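Local coordinates for protein accelerated cell death 11 (Arabidopsis thaliana, PDB 4NTO) that selectively transfers ceramide-1-phosphate and phytoceramide-1-phosphate between membranes, using a helical GLTP fold that recognises the phosphate headgroup, at residues D8-K13 with N167-D172. The protein carries 1 engineered substitution. Residues are numbered along the deposited sequence; the frame is centred on the assembly and turned at random.
Sequences DKPLRK and NMLKED
Glu171 reaches from the loop between helices 162-168 and 173-200 to the first turn of helix 10-25, where Arg12 grips its carboxylate side-on. Beyond CB, Arg12 CG comes within 3.4 Å of Glu171 OE2, CD stays close to the same oxygen, and the extended chain delivers NE. Arg12 NE donates to Glu171 OE2 (2.8 Å), which sits 20° out of the guanidinium plane, while Arg12 NH2 meets Glu171 OE1 (2.8 Å) in plane and nearly straight, at 171°. Both oxygens use syn lone pairs, and the two flat groups are close to coplanar. Lys9 CG rests on one guanidinium face, toward its rim. Bends at chi2 and chi4 bring Lys9 NZ to the carbonyl oxygen of Lys170 (2.7 Å), the positive-phi residue of the Schellman motif ending helix 162-168. A water accepts from Leu11 N and donates to Leu169 O and Glu171 OE2. Alongside these polar links, Leu169 CD2 meets Pro10 CG at 3.8 Å and its CD1 meets Leu11 CD1. The two-point grip limits the carboxylate's rotation, and the nearby cations probably favour its ionised form; with the water and Lys9, it ties the helix start to the loop, away from the lipid site.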
# COMPACT_ATOMS: atom_id res chain seq x y z
N ASP A 8 -16.73 4.08 10.13
CA ASP A 8 -17.31 3.01 9.33
C ASP A 8 -16.35 1.83 9.17
O ASP A 8 -15.27 1.80 9.76
CB ASP A 8 -17.75 3.53 7.95
CG ASP A 8 -19.18 3.12 7.60
OD1 ASP A 8 -19.92 2.70 8.52
OD2 ASP A 8 -19.57 3.23 6.42
N LYS A 9 -16.77 0.85 8.38
CA LYS A 9 -16.02 -0.37 8.16
C LYS A 9 -14.73 -0.09 7.39
O LYS A 9 -14.75 0.64 6.40
CB LYS A 9 -16.88 -1.36 7.39
CG LYS A 9 -18.39 -1.17 7.57
CD LYS A 9 -18.86 -1.66 8.92
CE LYS A 9 -20.30 -2.16 8.86
NZ LYS A 9 -20.39 -3.60 8.45
N PRO A 10 -13.61 -0.67 7.83
CA PRO A 10 -12.28 -0.32 7.29
C PRO A 10 -12.17 -0.38 5.76
O PRO A 10 -11.52 0.49 5.18
CB PRO A 10 -11.34 -1.35 7.94
CG PRO A 10 -12.24 -2.41 8.53
CD PRO A 10 -13.52 -1.71 8.87
N LEU A 11 -12.79 -1.37 5.12
CA LEU A 11 -12.66 -1.50 3.67
C LEU A 11 -13.42 -0.40 2.95
O LEU A 11 -13.07 -0.03 1.83
CB LEU A 11 -13.16 -2.86 3.18
CG LEU A 11 -12.40 -4.15 3.52
CD1 LEU A 11 -13.15 -5.38 2.97
CD2 LEU A 11 -11.01 -4.07 2.94
N ARG A 12 -14.45 0.13 3.59
CA ARG A 12 -15.28 1.16 2.97
C ARG A 12 -14.57 2.51 3.01
O ARG A 12 -14.62 3.28 2.05
CB ARG A 12 -16.65 1.22 3.65
CG ARG A 12 -17.31 -0.14 3.76
CD ARG A 12 -18.83 -0.09 3.87
NE ARG A 12 -19.39 -1.41 4.13
CZ ARG A 12 -20.67 -1.67 4.39
NH1 ARG A 12 -21.55 -0.67 4.43
NH2 ARG A 12 -21.06 -2.91 4.62
N LYS A 13 -13.90 2.77 4.13
CA LYS A 13 -13.05 3.94 4.27
C LYS A 13 -11.96 3.89 3.22
O LYS A 13 -11.67 4.89 2.55
CB LYS A 13 -12.43 3.99 5.66
CG LYS A 13 -13.42 4.27 6.77
CD LYS A 13 -12.79 4.18 8.16
CE LYS A 13 -11.71 5.25 8.37
NZ LYS A 13 -12.21 6.66 8.27
N ASN A 167 -14.80 -11.34 9.14
CA ASN A 167 -15.41 -11.03 10.42
C ASN A 167 -14.70 -9.84 11.09
O ASN A 167 -15.35 -8.94 11.62
CB ASN A 167 -15.35 -12.28 11.28
CG ASN A 167 -16.43 -12.33 12.33
OD1 ASN A 167 -16.66 -11.36 13.05
ND2 ASN A 167 -17.09 -13.47 12.43
N MET A 168 -13.37 -9.84 11.05
CA MET A 168 -12.60 -8.74 11.65
C MET A 168 -12.86 -7.41 10.94
O MET A 168 -12.93 -6.36 11.57
CB MET A 168 -11.10 -9.06 11.67
CG MET A 168 -10.70 -10.10 12.72
SD MET A 168 -8.90 -10.37 12.82
CE MET A 168 -8.60 -11.07 11.23
N LEU A 169 -13.01 -7.48 9.62
CA LEU A 169 -13.27 -6.29 8.81
C LEU A 169 -14.75 -5.92 8.81
O LEU A 169 -15.14 -4.91 8.22
CB LEU A 169 -12.78 -6.50 7.38
CG LEU A 169 -11.30 -6.82 7.22
CD1 LEU A 169 -11.01 -7.29 5.80
CD2 LEU A 169 -10.45 -5.61 7.58
N LYS A 170 -15.56 -6.77 9.44
CA LYS A 170 -16.99 -6.50 9.66
C LYS A 170 -17.81 -6.49 8.37
O LYS A 170 -18.65 -5.62 8.18
CB LYS A 170 -17.19 -5.20 10.45
CG LYS A 170 -16.39 -5.18 11.72
CD LYS A 170 -16.58 -3.90 12.49
CE LYS A 170 -15.96 -4.04 13.88
NZ LYS A 170 -16.02 -2.77 14.67
N GLU A 171 -17.58 -7.48 7.51
CA GLU A 171 -18.27 -7.57 6.23
C GLU A 171 -18.62 -9.01 5.92
O GLU A 171 -17.97 -9.93 6.42
CB GLU A 171 -17.39 -7.03 5.10
CG GLU A 171 -16.84 -5.61 5.28
CD GLU A 171 -17.87 -4.51 4.96
OE1 GLU A 171 -19.04 -4.83 4.67
OE2 GLU A 171 -17.49 -3.32 5.01
N ASP A 172 -19.62 -9.23 5.06
CA ASP A 172 -19.85 -10.56 4.49
C ASP A 172 -19.08 -10.69 3.17
O ASP A 172 -18.50 -9.71 2.71
CB ASP A 172 -21.34 -10.88 4.32
CG ASP A 172 -22.05 -9.93 3.37
OD1 ASP A 172 -21.39 -9.30 2.51
OD2 ASP A 172 -23.29 -9.80 3.47
O HOH W 1 -14.76 -3.03 5.98